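PDB 1LVM: catalytic domain of the nuclear inclusion protein A (nia) from Tobacco etch virus, which cleaves polyprotein substrates as a chymotrypsin-like cysteine protease with narrow sequence specificity, caught here with a product peptide bound. Local coordinates for residues E115-T121 with S161-R167; S134-T139 with K149-Q153. The protein carries 1 engineered substitution. The contacts are given in a common frame with arbitrary orientation. Numbering follows the deposited sequence.

Contact 1 of 2, residues E115-T121 with S161-R167; sequences ERICLVT and SPLVSTR
Four backbone hydrogen bonds lace 115-121 to 161-167. Cys-118 and Val-164 form the hydrogen-bonded antiparallel pair, with Cys-118 N to Val-164 O and Val-164 N to Cys-118 O both 2.8 Å. Val-120 N to Pro-162 O and Thr-166 N to Arg-116 O, each 3.1 Å, extend the ladder either way. The non-hydrogen-bonded pairs Ile-117/Ser-165 (CA to CA 4.4 Å) and Leu-119/Leu-163 (CA to CA 4.6 Å) alternate with it. Both strands are extended, their axes 4.5 Å apart at closest and their directions 142° apart, a marked twist. CA-H...O contacts fill the ladder, as from Ile-117 CA to Val-164 O at 3.1 Å.

Beyond the Arg-116/Thr-166 bond, water 1 donates to Arg-116 O (2.6 Å) and Glu-115 OE1 (3.0 Å) and accepts from Ser-165 OG (2.7 Å). Water 2 joins Glu-115 OE1 to Arg-167 NE, 2.7 Å from each. The Glu-115 carboxylate also binds Gln-112 N and forms a salt bridge with Arg-109.

Side chains alternate between two faces. On one, Leu-163 CD1 meets Leu-119 CD1 (3.7 Å; Leu-119 in a t,p rotamer) and Ile-117 CD1 (4.0 Å; p,t), and Val-172 of strand 171-179 packs on Ile-117 and Leu-163. On the other, Val-120 CG2 lies 3.6 Å from Val-164 CG2 and Val-120 CB 4.1 Å from Pro-162 CG, where Ile-22 of helix 20-23 packs on all three residues. Pairing of the first and fourth strands closes the six-stranded antiparallel barrel, the second of the two barrels of a chymotrypsin-like protease.

Contact 2 of 2, residues S134-T139 with K149-Q153; sequences SDTSCT and KHWIQ
Segments 134-139 and 149-153 run nearly antiparallel, their end-to-end directions 162° apart, with Ser-137 opposite Trp-151 (CA to CA 5.6 Å) and Thr-139 opposite His-150 (CA to CA 5.2 Å). Both hydrogen bonds between them use a side-chain hydroxyl. Trp-151 N donates to Ser-137 OG at 2.8 Å, and Ser-137 OG, its side chain in the t rotamer, donates in turn to Cys-138 O at 2.8 Å. Thr-139 OG1, also t, donates to Lys-149 O at 2.7 Å, and Thr-139 CA approaches the same oxygen at 3.4 Å in a CA-H...O contact.

These bonds lie where the beta hairpin of strands 130-142 and 147-150 opens out. Regular pairing persists toward its turn, where Lys-149 bonds to Phe-140 through the backbone; here strand 147-150 ends, and at Trp-151 the backbone leaves the extended course (phi -118°, psi 39°).

Local hydrogen bonds shape 134-139: Ser-134 OG donates to Asp-135 O (2.7 Å) and receives Leu-119 N, while Thr-136 N donates to Asp-135 OD1 (2.7 Å).

Packing comes mainly from Ile-152 and Trp-151. Ile-152, in an m,t rotamer, points toward 134-139 and puts CG1 3.5 Å from Ser-137 CB, CG2 3.5 Å from Ser-134 OG and CD1 3.8 Å from Asp-135 O. The Trp-151 indole (chi1 -67°, chi2 -93°) presents its edge, with CE3 3.3 Å from Cys-138 O and 3.5 Å from Ser-137 OG, and CZ3 4.3 Å from Thr-139 CA. The imidazole of His-150 turns away from 134-139, its ring meeting that of His-175.

The centres of the two contacts lie about 8 Å apart in the same six-stranded barrel. Strand 116-123 lies between 162-165, its partner in contact 1, and 130-142, which supplies the first segment of contact 2. Ile-117 N to Ser-137 O and Leu-119 N to Ser-134 OG, both 2.9 Å and probable hydrogen bonds, join them directly. In chain order 115-121 comes first, then both segments of contact 2, then 161-167. The local hairpin is thus completed within the span that contact 1 closes. Contact 2 joins consecutive strands of the hairpin, and contact 1 joins strands distant in sequence, the first and fourth of the barrel.

Contact 1 of 2, residues E115-T121 with S161-R167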
ATOM      1  N   GLU A 115       9.019   4.044 -16.064  1.00 18.72           N
ATOM      2  CA  GLU A 115       7.727   4.681 -16.243  1.00 18.04           C
ATOM      3  C   GLU A 115       7.428   5.741 -15.191  1.00 19.69           C
ATOM      4  O   GLU A 115       8.007   5.774 -14.082  1.00 16.03           O
ATOM      5  CB  GLU A 115       6.610   3.631 -16.286  1.00 19.88           C
ATOM      6  CG  GLU A 115       6.297   3.028 -14.949  1.00 20.26           C
ATOM      7  CD  GLU A 115       5.049   2.148 -15.024  1.00 23.78           C
ATOM      8  OE1 GLU A 115       4.081   2.499 -15.730  1.00 16.81           O
ATOM      9  OE2 GLU A 115       5.032   1.097 -14.379  1.00 17.46           O
ATOM     10  N   ARG A 116       6.516   6.640 -15.552  1.00 20.63           N
ATOM     11  CA  ARG A 116       6.116   7.726 -14.678  1.00 14.41           C
ATOM     12  C   ARG A 116       4.986   7.330 -13.718  1.00 18.22           C
ATOM     13  O   ARG A 116       3.973   6.812 -14.171  1.00 17.03           O
ATOM     14  CB  ARG A 116       5.612   8.934 -15.502  1.00 13.68           C
ATOM     15  CG  ARG A 116       6.726   9.506 -16.441  1.00 26.41           C
ATOM     16  CD  ARG A 116       6.136  10.570 -17.395  1.00 30.78           C
ATOM     17  NE  ARG A 116       5.751  11.800 -16.689  1.00 24.74           N
ATOM     18  CZ  ARG A 116       6.586  12.773 -16.315  1.00 36.39           C
ATOM     19  NH1 ARG A 116       7.895  12.696 -16.581  1.00 25.63           N
ATOM     20  NH2 ARG A 116       6.116  13.832 -15.653  1.00 27.17           N
ATOM     21  N   ILE A 117       5.195   7.568 -12.424  1.00 14.74           N
ATOM     22  CA  ILE A 117       4.208   7.220 -11.420  1.00 18.63           C
ATOM     23  C   ILE A 117       3.950   8.373 -10.489  1.00 16.55           C
ATOM     24  O   ILE A 117       4.771   9.311 -10.412  1.00 16.33           O
ATOM     25  CB  ILE A 117       4.679   5.988 -10.593  1.00 15.81           C
ATOM     26  CG1 ILE A 117       6.017   6.286  -9.865  1.00 16.87           C
ATOM     27  CG2 ILE A 117       4.860   4.783 -11.550  1.00 14.22           C
ATOM     28  CD1 ILE A 117       6.584   5.060  -8.981  1.00 14.45           C
ATOM     29  N   CYS A 118       2.796   8.345  -9.807  1.00 10.55           N
ATOM     30  CA  CYS A 118       2.531   9.335  -8.785  1.00 13.09           C
ATOM     31  C   CYS A 118       1.984   8.543  -7.580  1.00 14.52           C
ATOM     32  O   CYS A 118       1.637   7.357  -7.652  1.00 16.19           O
ATOM     33  CB  CYS A 118       1.506  10.419  -9.250  1.00 18.75           C
ATOM     34  SG  CYS A 118      -0.123   9.668  -9.687  1.00 16.48           S
ATOM     35  N   LEU A 119       2.003   9.196  -6.455  1.00 14.72           N
ATOM     36  CA  LEU A 119       1.552   8.613  -5.226  1.00 16.09           C
ATOM     37  C   LEU A 119       0.193   9.194  -4.899  1.00 15.36           C
ATOM     38  O   LEU A 119       0.014  10.409  -4.838  1.00 14.30           O
ATOM     39  CB  LEU A 119       2.534   8.943  -4.106  1.00 11.73           C
ATOM     40  CG  LEU A 119       2.246   8.328  -2.725  1.00 18.90           C
ATOM     41  CD1 LEU A 119       2.525   6.868  -2.769  1.00 20.69           C
ATOM     42  CD2 LEU A 119       3.135   8.937  -1.673  1.00 29.86           C
ATOM     43  N   VAL A 120      -0.744   8.306  -4.601  1.00 17.96           N
ATOM     44  CA  VAL A 120      -2.122   8.699  -4.315  1.00 12.28           C
ATOM     45  C   VAL A 120      -2.512   8.404  -2.919  1.00 18.59           C
ATOM     46  O   VAL A 120      -2.184   7.337  -2.416  1.00 15.54           O
ATOM     47  CB  VAL A 120      -3.085   7.971  -5.305  1.00 12.62           C
ATOM     48  CG1 VAL A 120      -4.640   8.301  -4.927  1.00 15.45           C
ATOM     49  CG2 VAL A 120      -2.754   8.524  -6.728  1.00 12.08           C
ATOM     50  N   THR A 121      -3.159   9.363  -2.260  1.00 15.27           N
ATOM     51  CA  THR A 121      -3.592   9.131  -0.922  1.00 18.82           C
ATOM     52  C   THR A 121      -4.978   9.717  -0.708  1.00 16.57           C
ATOM     53  O   THR A 121      -5.595  10.219  -1.622  1.00 16.74           O
ATOM     54  CB  THR A 121      -2.555   9.698   0.096  1.00 24.89           C
ATOM     55  OG1 THR A 121      -2.472  11.131   0.039  1.00 23.22           O
ATOM     56  CG2 THR A 121      -1.174   9.142  -0.221  1.00 30.67           C
ATOM     57  N   SER A 161       0.366   3.441   0.745  1.00 13.70           N
ATOM     58  CA  SER A 161      -0.304   4.300  -0.265  1.00 15.13           C
ATOM     59  C   SER A 161       0.052   3.767  -1.634  1.00 15.13           C
ATOM     60  O   SER A 161       1.217   3.441  -1.879  1.00 13.90           O
ATOM     61  CB  SER A 161       0.139   5.761  -0.119  1.00 13.90           C
ATOM     62  OG  SER A 161      -0.181   6.332   1.159  1.00 18.77           O
ATOM     63  N   PRO A 162      -0.914   3.726  -2.589  1.00 13.44           N
ATOM     64  CA  PRO A 162      -0.598   3.199  -3.930  1.00  9.07           C
ATOM     65  C   PRO A 162       0.268   4.111  -4.807  1.00 14.50           C
ATOM     66  O   PRO A 162       0.086   5.320  -4.758  1.00 12.80           O
ATOM     67  CB  PRO A 162      -1.987   3.034  -4.605  1.00 10.07           C
ATOM     68  CG  PRO A 162      -2.812   4.156  -3.916  1.00 13.75           C
ATOM     69  CD  PRO A 162      -2.358   4.019  -2.447  1.00 11.84           C
ATOM     70  N   LEU A 163       1.180   3.504  -5.573  1.00 11.60           N
ATOM     71  CA  LEU A 163       1.999   4.214  -6.563  1.00 10.60           C
ATOM     72  C   LEU A 163       1.171   3.889  -7.794  1.00 16.66           C
ATOM     73  O   LEU A 163       0.852   2.726  -8.004  1.00 15.06           O
ATOM     74  CB  LEU A 163       3.411   3.589  -6.693  1.00  8.86           C
ATOM     75  CG  LEU A 163       4.438   4.160  -5.696  1.00 14.19           C
ATOM     76  CD1 LEU A 163       4.370   5.729  -5.723  1.00 10.31           C
ATOM     77  CD2 LEU A 163       4.085   3.708  -4.304  1.00 12.01           C
ATOM     78  N   VAL A 164       0.790   4.903  -8.581  1.00 10.95           N
ATOM     79  CA  VAL A 164      -0.072   4.745  -9.755  1.00 14.69           C
ATOM     80  C   VAL A 164       0.620   5.262 -11.027  1.00 13.04           C
ATOM     81  O   VAL A 164       1.231   6.335 -11.012  1.00 17.61           O
ATOM     82  CB  VAL A 164      -1.405   5.601  -9.547  1.00 16.97           C
ATOM     83  CG1 VAL A 164      -2.408   5.261 -10.646  1.00 14.85           C
ATOM     84  CG2 VAL A 164      -2.043   5.288  -8.167  1.00 17.72           C
ATOM     85  N   SER A 165       0.517   4.471 -12.089  1.00 14.17           N
ATOM     86  CA  SER A 165       1.089   4.803 -13.401  1.00 14.95           C
ATOM     87  C   SER A 165       0.278   5.958 -14.012  1.00 18.48           C
ATOM     88  O   SER A 165      -0.965   5.891 -14.072  1.00 14.85           O
ATOM     89  CB  SER A 165       0.900   3.607 -14.334  1.00 15.93           C
ATOM     90  OG  SER A 165       1.215   3.993 -15.693  1.00 19.48           O
ATOM     91  N   THR A 166       0.939   7.008 -14.471  1.00 14.32           N
ATOM     92  CA  THR A 166       0.159   8.100 -15.068  1.00 14.18           C
ATOM     93  C   THR A 166      -0.184   7.638 -16.478  1.00 17.81           C
ATOM     94  O   THR A 166      -1.064   8.189 -17.129  1.00 20.21           O
ATOM     95  CB  THR A 166       0.970   9.470 -15.089  1.00 13.99           C
ATOM     96  OG1 THR A 166       2.146   9.270 -15.895  1.00 19.02           O
ATOM     97  CG2 THR A 166       1.407   9.874 -13.673  1.00 20.73           C
ATOM     98  N   ARG A 167       0.485   6.595 -16.957  1.00 16.74           N
ATOM     99  CA  ARG A 167       0.187   6.114 -18.308  1.00 18.59           C
ATOM    100  C   ARG A 167      -1.144   5.413 -18.427  1.00 25.37           C
ATOM    101  O   ARG A 167      -1.864   5.686 -19.371  1.00 18.50           O
ATOM    102  CB  ARG A 167       1.235   5.133 -18.831  1.00 21.98           C
ATOM    103  CG  ARG A 167       1.085   4.913 -20.354  1.00 38.59           C
ATOM    104  CD  ARG A 167       2.133   3.936 -20.882  1.00 33.09           C
ATOM    105  NE  ARG A 167       2.141   2.700 -20.110  1.00 39.77           N
ATOM    106  CZ  ARG A 167       1.267   1.702 -20.260  1.00 93.94           C
ATOM    107  NH1 ARG A 167       0.292   1.756 -21.170  1.00 45.62           N
ATOM    108  NH2 ARG A 167       1.349   0.650 -19.467  1.00 33.57           N
TER
HETATM  109  O   HOH W   1       3.476   5.394 -16.275  1.00 22.92           O
HETATM  110  O   HOH W   2       4.119   2.034 -18.373  1.00 28.96           O

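Contact 2 of 2, residues S134-T139 with K149-Q153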
ATOM      1  N   SER A 134       0.272  13.211  -5.842  1.00 12.51           N
ATOM      2  CA  SER A 134       1.564  13.847  -5.738  1.00 16.20           C
ATOM      3  C   SER A 134       2.066  14.199  -7.110  1.00 14.59           C
ATOM      4  O   SER A 134       1.459  13.898  -8.128  1.00 14.94           O
ATOM      5  CB  SER A 134       2.578  12.866  -5.094  1.00 20.30           C
ATOM      6  OG  SER A 134       2.952  11.907  -6.077  1.00 14.22           O
ATOM      7  N   ASP A 135       3.239  14.813  -7.115  1.00 14.18           N
ATOM      8  CA  ASP A 135       3.858  15.096  -8.380  1.00 19.40           C
ATOM      9  C   ASP A 135       4.422  13.755  -8.848  1.00 20.17           C
ATOM     10  O   ASP A 135       4.440  12.777  -8.126  1.00 17.33           O
ATOM     11  CB  ASP A 135       4.940  16.172  -8.180  1.00 19.39           C
ATOM     12  CG  ASP A 135       5.392  16.836  -9.478  1.00 22.69           C
ATOM     13  OD1 ASP A 135       5.143  16.351 -10.619  1.00 21.77           O
ATOM     14  OD2 ASP A 135       6.058  17.879  -9.342  1.00 32.00           O
ATOM     15  N   THR A 136       4.882  13.733 -10.077  1.00 15.25           N
ATOM     16  CA  THR A 136       5.351  12.546 -10.772  1.00 20.38           C
ATOM     17  C   THR A 136       6.826  12.246 -10.681  1.00 25.04           C
ATOM     18  O   THR A 136       7.662  13.135 -10.791  1.00 19.85           O
ATOM     19  CB  THR A 136       4.994  12.701 -12.262  1.00 26.25           C
ATOM     20  OG1 THR A 136       3.592  12.861 -12.366  1.00 29.73           O
ATOM     21  CG2 THR A 136       5.390  11.468 -13.041  1.00 20.85           C
ATOM     22  N   SER A 137       7.134  10.965 -10.509  1.00 16.66           N
ATOM     23  CA  SER A 137       8.525  10.515 -10.450  1.00 14.27           C
ATOM     24  C   SER A 137       8.716   9.345 -11.447  1.00 17.55           C
ATOM     25  O   SER A 137       7.758   8.656 -11.747  1.00 17.70           O
ATOM     26  CB  SER A 137       8.767  10.008  -9.024  1.00 24.42           C
ATOM     27  OG  SER A 137       9.934   9.211  -8.898  1.00 20.80           O
ATOM     28  N   CYS A 138       9.923   9.155 -12.011  1.00 17.73           N
ATOM     29  CA  CYS A 138      10.161   7.945 -12.810  1.00 15.14           C
ATOM     30  C   CYS A 138      10.537   6.850 -11.743  1.00 15.72           C
ATOM     31  O   CYS A 138      10.718   7.149 -10.561  1.00 23.47           O
ATOM     32  CB  CYS A 138      11.297   8.136 -13.828  1.00 35.34           C
ATOM     33  SG  CYS A 138      10.824   9.228 -15.227  1.00 44.09           S
ATOM     34  N   THR A 139      10.632   5.606 -12.168  1.00 19.21           N
ATOM     35  CA  THR A 139      10.909   4.508 -11.243  1.00 17.44           C
ATOM     36  C   THR A 139      11.759   3.452 -11.863  1.00 16.32           C
ATOM     37  O   THR A 139      11.710   3.249 -13.094  1.00 17.31           O
ATOM     38  CB  THR A 139       9.538   3.899 -10.731  1.00 15.90           C
ATOM     39  OG1 THR A 139       9.776   2.972  -9.673  1.00 16.06           O
ATOM     40  CG2 THR A 139       8.754   3.219 -11.855  1.00 15.98           C
ATOM     41  N   LYS A 149      12.514   1.913  -6.702  1.00 14.85           N
ATOM     42  CA  LYS A 149      12.839   3.252  -6.243  1.00 13.73           C
ATOM     43  C   LYS A 149      11.852   4.284  -6.764  1.00 13.68           C
ATOM     44  O   LYS A 149      11.370   4.194  -7.901  1.00 16.44           O
ATOM     45  CB  LYS A 149      14.241   3.662  -6.804  1.00 18.68           C
ATOM     46  CG  LYS A 149      15.451   2.714  -6.445  1.00 31.60           C
ATOM     47  CD  LYS A 149      16.854   3.242  -7.094  1.00 24.98           C
ATOM     48  CE  LYS A 149      18.104   2.328  -6.923  1.00 87.94           C
ATOM     49  NZ  LYS A 149      19.346   2.799  -7.741  1.00 33.92           N
ATOM     50  N   HIS A 150      11.605   5.307  -5.951  1.00 17.95           N
ATOM     51  CA  HIS A 150      10.773   6.385  -6.421  1.00 21.46           C
ATOM     52  C   HIS A 150      11.291   7.623  -5.727  1.00 16.83           C
ATOM     53  O   HIS A 150      11.971   7.510  -4.700  1.00 15.04           O
ATOM     54  CB  HIS A 150       9.250   6.114  -6.182  1.00 17.39           C
ATOM     55  CG  HIS A 150       8.759   6.438  -4.802  1.00 15.78           C
ATOM     56  ND1 HIS A 150       8.446   5.456  -3.871  1.00 22.05           N
ATOM     57  CD2 HIS A 150       8.522   7.629  -4.198  1.00 10.51           C
ATOM     58  CE1 HIS A 150       8.041   6.039  -2.748  1.00 13.03           C
ATOM     59  NE2 HIS A 150       8.079   7.359  -2.923  1.00 18.46           N
ATOM     60  N   TRP A 151      11.042   8.810  -6.330  1.00 18.01           N
ATOM     61  CA  TRP A 151      11.509  10.054  -5.737  1.00 14.62           C
ATOM     62  C   TRP A 151      10.387  11.019  -5.338  1.00 20.41           C
ATOM     63  O   TRP A 151      10.483  12.232  -5.510  1.00 23.75           O
ATOM     64  CB  TRP A 151      12.522  10.714  -6.707  1.00 25.32           C
ATOM     65  CG  TRP A 151      13.774   9.902  -6.818  1.00 25.84           C
ATOM     66  CD1 TRP A 151      14.908  10.063  -6.086  1.00 46.57           C
ATOM     67  CD2 TRP A 151      14.019   8.757  -7.684  1.00 26.98           C
ATOM     68  NE1 TRP A 151      15.840   9.101  -6.430  1.00 34.64           N
ATOM     69  CE2 TRP A 151      15.326   8.298  -7.408  1.00 31.69           C
ATOM     70  CE3 TRP A 151      13.270   8.091  -8.642  1.00 27.64           C
ATOM     71  CZ2 TRP A 151      15.894   7.217  -8.060  1.00 31.49           C
ATOM     72  CZ3 TRP A 151      13.845   6.996  -9.299  1.00 26.06           C
ATOM     73  CH2 TRP A 151      15.140   6.577  -9.002  1.00 23.45           C
ATOM     74  N   ILE A 152       9.300  10.474  -4.803  1.00 18.05           N
ATOM     75  CA  ILE A 152       8.212  11.316  -4.301  1.00 15.80           C
ATOM     76  C   ILE A 152       8.334  11.555  -2.809  1.00 23.63           C
ATOM     77  O   ILE A 152       8.442  10.603  -2.053  1.00 19.91           O
ATOM     78  CB  ILE A 152       6.871  10.651  -4.607  1.00 15.82           C
ATOM     79  CG1 ILE A 152       6.787  10.487  -6.129  1.00 15.70           C
ATOM     80  CG2 ILE A 152       5.706  11.473  -3.982  1.00 18.30           C
ATOM     81  CD1 ILE A 152       5.669   9.510  -6.656  1.00 13.76           C
ATOM     82  N   GLN A 153       8.276  12.815  -2.364  1.00 16.97           N
ATOM     83  CA  GLN A 153       8.409  13.103  -0.929  1.00 18.68           C
ATOM     84  C   GLN A 153       7.255  12.457  -0.182  1.00 28.54           C
ATOM     85  O   GLN A 153       6.120  12.642  -0.533  1.00 27.82           O
ATOM     86  CB  GLN A 153       8.350  14.599  -0.693  1.00 29.58           C
ATOM     87  CG  GLN A 153       9.644  15.251  -0.523  1.00 67.97           C
ATOM     88  CD  GLN A 153       9.475  16.403   0.401  1.00 93.94           C
ATOM     89  OE1 GLN A 153       8.619  17.252   0.172  1.00 41.92           O
ATOM     90  NE2 GLN A 153      10.265  16.442   1.470  1.00 72.70           N
TER